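Regulatory protein SWI6 (Saccharomyces cerevisiae, PDB 1SW6) serves as the shared subunit of the yeast transcription complexes SBF and MBF, which drive cell-cycle-dependent gene expression, and is represented here by its ankyrin-repeat domain. Local coordinates at residues Met61-Phe66 against Val112-Phe116; Phe66-Leu70 against Phe105-Glu111; His130-His136 against Asn156-Asn162. One frame throughout, in Å; residues are numbered along the deposited sequence.

Contact 1 of 3, residues Met61-Phe66 against Val112-Phe116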
loop_
_atom_site.group_PDB
_atom_site.type_symbol
_atom_site.label_atom_id
_atom_site.label_comp_id
_atom_site.label_asym_id
_atom_site.label_seq_id
_atom_site.Cartn_x
_atom_site.Cartn_y
_atom_site.Cartn_z
ATOM N N MET A 61 -11.953 3.931 -15.620
ATOM C CA MET A 61 -11.951 5.322 -15.175
ATOM C C MET A 61 -13.180 5.583 -14.312
ATOM O O MET A 61 -13.099 6.287 -13.308
ATOM C CB MET A 61 -11.939 6.275 -16.374
ATOM C CG MET A 61 -10.782 6.032 -17.319
ATOM S SD MET A 61 -10.878 7.016 -18.823
ATOM C CE MET A 61 -9.135 7.268 -19.158
ATOM N N LYS A 62 -14.312 5.006 -14.703
ATOM C CA LYS A 62 -15.538 5.176 -13.944
ATOM C C LYS A 62 -15.417 4.461 -12.599
ATOM O O LYS A 62 -15.745 5.025 -11.555
ATOM C CB LYS A 62 -16.734 4.609 -14.710
ATOM C CG LYS A 62 -18.052 4.811 -13.977
ATOM C CD LYS A 62 -19.207 4.125 -14.681
ATOM C CE LYS A 62 -20.526 4.451 -13.991
ATOM N NZ LYS A 62 -21.668 3.692 -14.591
ATOM N N LEU A 63 -14.950 3.212 -12.624
ATOM C CA LEU A 63 -14.791 2.452 -11.388
ATOM C C LEU A 63 -13.837 3.204 -10.457
ATOM O O LEU A 63 -14.097 3.343 -9.257
ATOM C CB LEU A 63 -14.229 1.054 -11.675
ATOM C CG LEU A 63 -13.964 0.188 -10.435
ATOM C CD1 LEU A 63 -15.263 0.035 -9.659
ATOM C CD2 LEU A 63 -13.408 -1.183 -10.842
ATOM N N GLU A 64 -12.734 3.686 -11.022
ATOM C CA GLU A 64 -11.754 4.438 -10.251
ATOM C C GLU A 64 -12.415 5.644 -9.600
ATOM O O GLU A 64 -12.097 5.992 -8.465
ATOM C CB GLU A 64 -10.597 4.902 -11.146
ATOM C CG GLU A 64 -9.579 3.812 -11.491
ATOM C CD GLU A 64 -8.371 4.350 -12.265
ATOM O OE1 GLU A 64 -7.421 3.572 -12.520
ATOM O OE2 GLU A 64 -8.375 5.550 -12.622
ATOM N N ALA A 65 -13.343 6.274 -10.316
ATOM C CA ALA A 65 -14.036 7.449 -9.789
ATOM C C ALA A 65 -14.921 7.046 -8.620
ATOM O O ALA A 65 -14.812 7.601 -7.524
ATOM C CB ALA A 65 -14.881 8.111 -10.889
ATOM N N PHE A 66 -15.795 6.075 -8.865
ATOM C CA PHE A 66 -16.703 5.572 -7.845
ATOM C C PHE A 66 -15.941 5.164 -6.586
ATOM O O PHE A 66 -16.380 5.430 -5.468
ATOM C CB PHE A 66 -17.466 4.370 -8.396
ATOM C CG PHE A 66 -18.423 3.745 -7.413
ATOM C CD1 PHE A 66 -19.364 4.521 -6.747
ATOM C CD2 PHE A 66 -18.415 2.371 -7.197
ATOM C CE1 PHE A 66 -20.289 3.939 -5.883
ATOM C CE2 PHE A 66 -19.336 1.776 -6.335
ATOM C CZ PHE A 66 -20.276 2.561 -5.677
ATOM N N VAL A 112 -22.645 8.295 -9.330
ATOM C CA VAL A 112 -21.546 8.003 -10.246
ATOM C C VAL A 112 -22.036 7.615 -11.635
ATOM O O VAL A 112 -21.329 7.807 -12.624
ATOM C CB VAL A 112 -20.647 6.865 -9.713
ATOM C CG1 VAL A 112 -21.448 5.581 -9.584
ATOM C CG2 VAL A 112 -19.458 6.663 -10.646
ATOM N N ASN A 113 -23.238 7.056 -11.710
ATOM C CA ASN A 113 -23.802 6.664 -12.997
ATOM C C ASN A 113 -24.216 7.901 -13.785
ATOM O O ASN A 113 -24.322 7.862 -15.013
ATOM C CB ASN A 113 -25.011 5.747 -12.794
ATOM C CG ASN A 113 -24.608 4.321 -12.477
ATOM O OD1 ASN A 113 -25.443 3.494 -12.119
ATOM N ND2 ASN A 113 -23.323 4.026 -12.618
ATOM N N ASP A 114 -24.446 8.997 -13.070
ATOM C CA ASP A 114 -24.835 10.245 -13.703
ATOM C C ASP A 114 -23.594 10.921 -14.261
ATOM O O ASP A 114 -23.590 11.377 -15.405
ATOM C CB ASP A 114 -25.522 11.173 -12.696
ATOM C CG ASP A 114 -26.764 10.551 -12.083
ATOM O OD1 ASP A 114 -27.496 9.841 -12.805
ATOM O OD2 ASP A 114 -27.018 10.780 -10.881
ATOM N N ALA A 115 -22.542 10.983 -13.448
ATOM C CA ALA A 115 -21.284 11.594 -13.870
ATOM C C ALA A 115 -20.727 10.817 -15.062
ATOM O O ALA A 115 -20.056 11.378 -15.925
ATOM C CB ALA A 115 -20.282 11.590 -12.719
ATOM N N PHE A 116 -21.016 9.519 -15.092
ATOM C CA PHE A 116 -20.575 8.648 -16.174
ATOM C C PHE A 116 -21.795 7.941 -16.761
ATOM O O PHE A 116 -21.917 6.715 -16.673
ATOM C CB PHE A 116 -19.585 7.588 -15.673
ATOM C CG PHE A 116 -18.305 8.150 -15.128
ATOM C CD1 PHE A 116 -18.272 8.753 -13.875
ATOM C CD2 PHE A 116 -17.127 8.053 -15.859
ATOM C CE1 PHE A 116 -17.080 9.252 -13.353
ATOM C CE2 PHE A 116 -15.926 8.550 -15.346
ATOM C CZ PHE A 116 -15.903 9.150 -14.089
HETATM O O HOH W 1 -24.316 4.764 -16.207
#
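Two helical pieces meet here: Met61-Phe66 from the middle of helix 57-71, and Val112-Phe116, where helix 105-115 runs out. The CA atoms of Phe66 and Val112 are 5.9 Å apart and those of Lys62 and Phe116 6.5 Å, so the N-terminal part of one segment faces the C-terminal part of the other. Phe116 N still hydrogen-bonds back to Val112 O (3.0 Å), but Phe116 itself has left helical backbone angles. Its CA-to-CB bond points toward the other helix, and the ring lies against Lys62 and Ala65. Lys62 sits over one face in a CH-pi contact, its CA 3.9 Å from the ring centroid, while Ala65 CB comes to 3.5 Å from Phe116 CE1. One turn along, Val112 CG1 packs on Phe66 CD1 at 3.7 Å. The contact joins two helices beside the first ankyrin repeat, and Leu63 touches Ile125 and Val127. The Lys62 side chain is all-trans, and this extended form carries it past Val112, with CG 4.1 Å from Val112 CG2, to the end of the opposing helix. There Lys62 NZ hydrogen-bonds to the carbonyl of Thr119, just beyond the segment, and more weakly (3.3 Å) to water 1, which lies 3.1 Å from Phe116 O. Lys62 thus does two jobs: its aliphatic stem joins the apolar packing, and its ammonium group meets carbonyl oxygen where the chain leaves the helix.

Contact 2 of 3, residues Phe66-Leu70 against Phe105-Glu111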
loop_
_atom_site.group_PDB
_atom_site.type_symbol
_atom_site.label_atom_id
_atom_site.label_comp_id
_atom_site.label_asym_id
_atom_site.label_seq_id
_atom_site.Cartn_x
_atom_site.Cartn_y
_atom_site.Cartn_z
ATOM N N PHE A 66 -15.795 6.075 -8.865
ATOM C CA PHE A 66 -16.703 5.572 -7.845
ATOM C C PHE A 66 -15.941 5.164 -6.586
ATOM O O PHE A 66 -16.380 5.430 -5.468
ATOM C CB PHE A 66 -17.466 4.370 -8.396
ATOM C CG PHE A 66 -18.423 3.745 -7.413
ATOM C CD1 PHE A 66 -19.364 4.521 -6.747
ATOM C CD2 PHE A 66 -18.415 2.371 -7.197
ATOM C CE1 PHE A 66 -20.289 3.939 -5.883
ATOM C CE2 PHE A 66 -19.336 1.776 -6.335
ATOM C CZ PHE A 66 -20.276 2.561 -5.677
ATOM N N LEU A 67 -14.791 4.526 -6.780
ATOM C CA LEU A 67 -13.966 4.059 -5.673
ATOM C C LEU A 67 -13.424 5.189 -4.803
ATOM O O LEU A 67 -13.329 5.045 -3.584
ATOM C CB LEU A 67 -12.796 3.227 -6.206
ATOM C CG LEU A 67 -12.481 1.920 -5.473
ATOM C CD1 LEU A 67 -11.154 1.370 -5.978
ATOM C CD2 LEU A 67 -12.413 2.154 -3.973
ATOM N N GLN A 68 -13.062 6.307 -5.425
ATOM C CA GLN A 68 -12.530 7.446 -4.679
ATOM C C GLN A 68 -13.644 8.149 -3.902
ATOM O O GLN A 68 -13.402 8.717 -2.837
ATOM C CB GLN A 68 -11.848 8.437 -5.630
ATOM C CG GLN A 68 -10.671 9.180 -5.006
ATOM C CD GLN A 68 -9.521 8.248 -4.623
ATOM O OE1 GLN A 68 -8.539 8.675 -4.008
ATOM N NE2 GLN A 68 -9.638 6.972 -4.987
ATOM N N ARG A 69 -14.861 8.108 -4.438
ATOM C CA ARG A 69 -16.007 8.728 -3.779
ATOM C C ARG A 69 -16.374 7.942 -2.523
ATOM O O ARG A 69 -16.948 8.492 -1.587
ATOM C CB ARG A 69 -17.212 8.778 -4.726
ATOM C CG ARG A 69 -16.962 9.570 -5.998
ATOM C CD ARG A 69 -16.589 11.011 -5.677
ATOM N NE ARG A 69 -17.752 11.846 -5.380
ATOM C CZ ARG A 69 -18.497 12.446 -6.305
ATOM N NH1 ARG A 69 -18.201 12.308 -7.594
ATOM N NH2 ARG A 69 -19.537 13.190 -5.946
ATOM N N LEU A 70 -16.050 6.654 -2.510
ATOM C CA LEU A 70 -16.339 5.821 -1.352
ATOM C C LEU A 70 -15.304 6.108 -0.274
ATOM O O LEU A 70 -15.648 6.318 0.890
ATOM C CB LEU A 70 -16.295 4.336 -1.719
ATOM C CG LEU A 70 -17.402 3.774 -2.613
ATOM C CD1 LEU A 70 -17.204 2.274 -2.790
ATOM C CD2 LEU A 70 -18.763 4.063 -1.995
ATOM N N PHE A 105 -25.061 3.925 0.204
ATOM C CA PHE A 105 -24.333 3.271 -0.872
ATOM C C PHE A 105 -25.123 3.426 -2.159
ATOM O O PHE A 105 -24.554 3.628 -3.234
ATOM C CB PHE A 105 -24.151 1.782 -0.572
ATOM C CG PHE A 105 -23.336 1.061 -1.600
ATOM C CD1 PHE A 105 -21.953 1.199 -1.627
ATOM C CD2 PHE A 105 -23.951 0.281 -2.571
ATOM C CE1 PHE A 105 -21.195 0.571 -2.608
ATOM C CE2 PHE A 105 -23.203 -0.352 -3.555
ATOM C CZ PHE A 105 -21.825 -0.206 -3.576
ATOM N N ASP A 106 -26.442 3.336 -2.037
ATOM C CA ASP A 106 -27.329 3.444 -3.186
ATOM C C ASP A 106 -27.287 4.808 -3.866
ATOM O O ASP A 106 -27.353 4.898 -5.092
ATOM C CB ASP A 106 -28.760 3.117 -2.766
ATOM C CG ASP A 106 -29.355 1.987 -3.581
ATOM O OD1 ASP A 106 -29.521 2.166 -4.809
ATOM O OD2 ASP A 106 -29.649 0.921 -2.994
ATOM N N SER A 107 -27.180 5.868 -3.074
ATOM C CA SER A 107 -27.125 7.209 -3.636
ATOM C C SER A 107 -25.832 7.378 -4.432
ATOM O O SER A 107 -25.857 7.820 -5.583
ATOM C CB SER A 107 -27.193 8.258 -2.522
ATOM O OG SER A 107 -26.020 8.242 -1.729
ATOM N N LEU A 108 -24.709 7.019 -3.812
ATOM C CA LEU A 108 -23.403 7.119 -4.460
ATOM C C LEU A 108 -23.411 6.355 -5.771
ATOM O O LEU A 108 -22.697 6.705 -6.712
ATOM C CB LEU A 108 -22.306 6.555 -3.552
ATOM C CG LEU A 108 -21.828 7.442 -2.397
ATOM C CD1 LEU A 108 -20.955 6.630 -1.452
ATOM C CD2 LEU A 108 -21.057 8.636 -2.952
ATOM N N LEU A 109 -24.230 5.311 -5.820
ATOM C CA LEU A 109 -24.341 4.484 -7.010
ATOM C C LEU A 109 -25.008 5.255 -8.154
ATOM O O LEU A 109 -24.521 5.233 -9.286
ATOM C CB LEU A 109 -25.132 3.212 -6.688
ATOM C CG LEU A 109 -24.821 1.986 -7.552
ATOM C CD1 LEU A 109 -23.356 1.617 -7.401
ATOM C CD2 LEU A 109 -25.694 0.817 -7.130
ATOM N N GLN A 110 -26.117 5.938 -7.863
ATOM C CA GLN A 110 -26.820 6.709 -8.892
ATOM C C GLN A 110 -26.001 7.957 -9.215
ATOM O O GLN A 110 -26.015 8.450 -10.341
ATOM C CB GLN A 110 -28.227 7.114 -8.412
ATOM C CG GLN A 110 -29.126 7.784 -9.494
ATOM C CD GLN A 110 -29.997 6.801 -10.269
ATOM O OE1 GLN A 110 -30.990 6.247 -9.736
ATOM N NE2 GLN A 110 -29.647 6.577 -11.540
ATOM N N GLU A 111 -25.272 8.450 -8.220
ATOM C CA GLU A 111 -24.443 9.635 -8.383
ATOM C C GLU A 111 -23.326 9.435 -9.404
ATOM O O GLU A 111 -23.079 10.304 -10.238
ATOM C CB GLU A 111 -23.824 10.018 -7.042
ATOM C CG GLU A 111 -23.191 11.391 -7.025
ATOM C CD GLU A 111 -21.768 11.376 -6.490
ATOM O OE1 GLU A 111 -20.816 11.037 -7.267
ATOM O OE2 GLU A 111 -21.554 11.715 -5.283
#
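Phe66 holds chi1 near 179° (t), which swings its ring from a sideways CB into the space between the helices. There Phe66 CZ reaches Leu109 CD1 at 3.7 Å and Phe105 CE1 at 3.8 Å, while Phe66 CE1 lies 4.0 Å from Leu108 CB. Phe105 is also t, and the two rings meet obliquely, centroids 5.8 Å apart and planes at 66°. Leu70 and Leu108 both adopt mt, bringing Leu70 CD2 to 3.4 Å from Leu108 CD1, a tight apolar touch. Leu109, in the tp form, turns a methyl back to Phe66. At the exposed border Arg69 folds through m at chi1, chi2 and chi3, and its NH2 forms a salt bridge with Glu111 OE2 (2.6 Å). Beyond the pair, helix 144-152 continues the apolar layer: Leu70 touches Leu146 and Phe105 touches Leu150, while the Phe105 ring stacks on His149. The short segments of helices 57-71 and 105-115 run roughly antiparallel at 145°, with axes 10.5 Å apart at closest approach. This antiparallel pair packs on the helices of the first ankyrin repeat, Leu67 touching Pro134 and Trp137, and adds a helical layer at that end of the stack.

Contact 3 of 3, residues His130-His136 against Asn156-Asn162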
loop_
_atom_site.group_PDB
_atom_site.type_symbol
_atom_site.label_atom_id
_atom_site.label_comp_id
_atom_site.label_asym_id
_atom_site.label_seq_id
_atom_site.Cartn_x
_atom_site.Cartn_y
_atom_site.Cartn_z
ATOM N N HIS A 130 -1.056 -3.489 -9.007
ATOM C CA HIS A 130 -0.922 -4.846 -8.484
ATOM C C HIS A 130 -2.111 -5.766 -8.758
ATOM O O HIS A 130 -2.132 -6.907 -8.301
ATOM C CB HIS A 130 -0.653 -4.794 -6.978
ATOM C CG HIS A 130 0.347 -3.753 -6.583
ATOM N ND1 HIS A 130 0.102 -2.402 -6.713
ATOM C CD2 HIS A 130 1.596 -3.862 -6.070
ATOM C CE1 HIS A 130 1.156 -1.723 -6.297
ATOM N NE2 HIS A 130 2.077 -2.585 -5.901
ATOM N N GLY A 131 -3.095 -5.276 -9.502
ATOM C CA GLY A 131 -4.252 -6.097 -9.803
ATOM C C GLY A 131 -5.303 -6.100 -8.705
ATOM O O GLY A 131 -6.168 -6.985 -8.669
ATOM N N ASN A 132 -5.233 -5.129 -7.797
ATOM C CA ASN A 132 -6.213 -5.037 -6.723
ATOM C C ASN A 132 -7.567 -4.661 -7.307
ATOM O O ASN A 132 -7.654 -3.783 -8.169
ATOM C CB ASN A 132 -5.824 -3.962 -5.697
ATOM C CG ASN A 132 -4.719 -4.408 -4.751
ATOM O OD1 ASN A 132 -4.822 -5.448 -4.097
ATOM N ND2 ASN A 132 -3.660 -3.607 -4.660
ATOM N N THR A 133 -8.619 -5.337 -6.856
ATOM C CA THR A 133 -9.975 -5.016 -7.292
ATOM C C THR A 133 -10.464 -4.120 -6.157
ATOM O O THR A 133 -9.783 -3.987 -5.139
ATOM C CB THR A 133 -10.890 -6.267 -7.351
ATOM O OG1 THR A 133 -11.095 -6.782 -6.023
ATOM C CG2 THR A 133 -10.269 -7.341 -8.214
ATOM N N PRO A 134 -11.632 -3.476 -6.314
ATOM C CA PRO A 134 -12.084 -2.629 -5.209
ATOM C C PRO A 134 -12.195 -3.437 -3.911
ATOM O O PRO A 134 -11.906 -2.936 -2.818
ATOM C CB PRO A 134 -13.440 -2.124 -5.705
ATOM C CG PRO A 134 -13.196 -1.966 -7.170
ATOM C CD PRO A 134 -12.459 -3.255 -7.515
ATOM N N LEU A 135 -12.609 -4.692 -4.038
ATOM C CA LEU A 135 -12.769 -5.558 -2.874
ATOM C C LEU A 135 -11.468 -5.733 -2.077
ATOM O O LEU A 135 -11.502 -5.788 -0.846
ATOM C CB LEU A 135 -13.330 -6.919 -3.309
ATOM C CG LEU A 135 -14.350 -7.568 -2.369
ATOM C CD1 LEU A 135 -15.486 -6.606 -2.067
ATOM C CD2 LEU A 135 -14.881 -8.839 -3.017
ATOM N N HIS A 136 -10.329 -5.815 -2.766
ATOM C CA HIS A 136 -9.042 -5.962 -2.083
ATOM C C HIS A 136 -8.730 -4.722 -1.247
ATOM O O HIS A 136 -8.300 -4.825 -0.097
ATOM C CB HIS A 136 -7.900 -6.142 -3.077
ATOM C CG HIS A 136 -7.853 -7.487 -3.730
ATOM N ND1 HIS A 136 -8.759 -7.884 -4.690
ATOM C CD2 HIS A 136 -6.966 -8.503 -3.603
ATOM C CE1 HIS A 136 -8.428 -9.086 -5.132
ATOM N NE2 HIS A 136 -7.342 -9.482 -4.489
ATOM N N ASN A 156 -17.032 -9.943 -7.509
ATOM C CA ASN A 156 -16.585 -11.330 -7.489
ATOM C C ASN A 156 -15.505 -11.453 -6.417
ATOM O O ASN A 156 -14.468 -10.783 -6.475
ATOM C CB ASN A 156 -16.013 -11.707 -8.853
ATOM C CG ASN A 156 -15.695 -13.181 -8.969
ATOM O OD1 ASN A 156 -15.093 -13.776 -8.072
ATOM N ND2 ASN A 156 -16.085 -13.782 -10.094
ATOM N N ARG A 157 -15.746 -12.315 -5.441
ATOM C CA ARG A 157 -14.815 -12.495 -4.340
ATOM C C ARG A 157 -13.664 -13.443 -4.643
ATOM O O ARG A 157 -12.723 -13.551 -3.862
ATOM C CB ARG A 157 -15.587 -12.999 -3.122
ATOM C CG ARG A 157 -16.724 -12.077 -2.719
ATOM C CD ARG A 157 -17.723 -12.777 -1.818
ATOM N NE ARG A 157 -18.407 -13.867 -2.511
ATOM C CZ ARG A 157 -19.417 -14.558 -1.998
ATOM N NH1 ARG A 157 -19.864 -14.274 -0.779
ATOM N NH2 ARG A 157 -19.986 -15.530 -2.705
ATOM N N LEU A 158 -13.722 -14.120 -5.783
ATOM C CA LEU A 158 -12.684 -15.087 -6.116
ATOM C C LEU A 158 -11.458 -14.569 -6.872
ATOM O O LEU A 158 -10.483 -15.300 -7.033
ATOM C CB LEU A 158 -13.308 -16.251 -6.898
ATOM C CG LEU A 158 -14.475 -17.013 -6.250
ATOM C CD1 LEU A 158 -14.767 -18.270 -7.066
ATOM C CD2 LEU A 158 -14.126 -17.406 -4.821
ATOM N N TYR A 159 -11.498 -13.320 -7.326
ATOM C CA TYR A 159 -10.378 -12.766 -8.086
ATOM C C TYR A 159 -9.091 -12.557 -7.302
ATOM O O TYR A 159 -9.087 -11.936 -6.242
ATOM C CB TYR A 159 -10.776 -11.433 -8.731
ATOM C CG TYR A 159 -11.670 -11.561 -9.944
ATOM C CD1 TYR A 159 -11.306 -12.374 -11.016
ATOM C CD2 TYR A 159 -12.857 -10.847 -10.037
ATOM C CE1 TYR A 159 -12.102 -12.470 -12.146
ATOM C CE2 TYR A 159 -13.661 -10.935 -11.166
ATOM C CZ TYR A 159 -13.276 -11.747 -12.212
ATOM O OH TYR A 159 -14.064 -11.847 -13.330
ATOM N N GLY A 160 -7.994 -13.083 -7.832
ATOM C CA GLY A 160 -6.710 -12.897 -7.187
ATOM C C GLY A 160 -6.060 -11.665 -7.800
ATOM O O GLY A 160 -6.452 -11.226 -8.889
ATOM N N ASP A 161 -5.097 -11.071 -7.102
ATOM C CA ASP A 161 -4.405 -9.917 -7.655
ATOM C C ASP A 161 -3.300 -10.510 -8.535
ATOM O O ASP A 161 -3.310 -11.708 -8.801
ATOM C CB ASP A 161 -3.828 -9.035 -6.538
ATOM C CG ASP A 161 -2.786 -9.745 -5.696
ATOM O OD1 ASP A 161 -2.416 -10.894 -6.017
ATOM O OD2 ASP A 161 -2.327 -9.140 -4.706
ATOM N N ASN A 162 -2.346 -9.699 -8.974
ATOM C CA ASN A 162 -1.290 -10.201 -9.848
ATOM C C ASN A 162 -0.449 -11.308 -9.226
ATOM O O ASN A 162 0.269 -12.022 -9.928
ATOM C CB ASN A 162 -0.394 -9.048 -10.316
ATOM C CG ASN A 162 -1.147 -8.056 -11.194
ATOM O OD1 ASN A 162 -2.261 -8.341 -11.657
ATOM N ND2 ASN A 162 -0.542 -6.891 -11.437
HETATM O O HOH W 2 -7.622 -8.946 -9.711
#
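Gly131 takes up a positive phi (83°) that jams any CB against the preceding carbonyl; one would also clash with Asn162 OD1, so glycine is called for twice over. It stands near the start of an ankyrin repeat, in the Gly-Asn-Thr-Pro-Leu-His form of the familiar G-x-TPLH motif, and here the opening of one repeat meets the chain entering the next. Thr133 is the N-cap of helix 134-140. Its OG1 is hydrogen-bonded to His136 ND1 at 2.9 Å, fixing the imidazole so that NE2 can hydrogen-bond to Glu165 O in the second repeat. At the edge of that ring, His136 CE1 lies 3.1 Å from Tyr159 O. Further along, Leu135 CD2 packs on Arg157 CG (3.7 Å), whose guanidinium makes a salt bridge with Asp33, and Asn156 forms an Asx turn, OD1 accepting from Leu158 N at 2.7 Å. Asp161 OD1 takes hydrogen bonds from Met163 N and Glu165 N. Between the backbones, water 2 donates to Gly131 O and Gly160 O, 2.7 Å each, and beyond it Asn162 N donates to His130 O at 2.9 Å and a nearly straight 172°.

Overall arrangement
Contacts 1 and 2 are consecutive halves of one interface, between helices 57-71 and 105-115; their centres lie 8 Å apart and Phe66 serves both. Each is partly buried, an apolar strip bordered by charge: a lysine reaching carbonyl oxygen in contact 1, an arginine-glutamate pair in contact 2. Contact 3, about 19 Å from each between centres, is nearer the middle of the chain, and more of its touching residues are buried. It joins successive ankyrin repeats through one backbone hydrogen bond and a bridging water, with apolar packing taking a smaller part. Pro134 links the two regions, since its CG meets Leu63 CD2 at 3.8 Å and Leu67 CD1 at 4.1 Å.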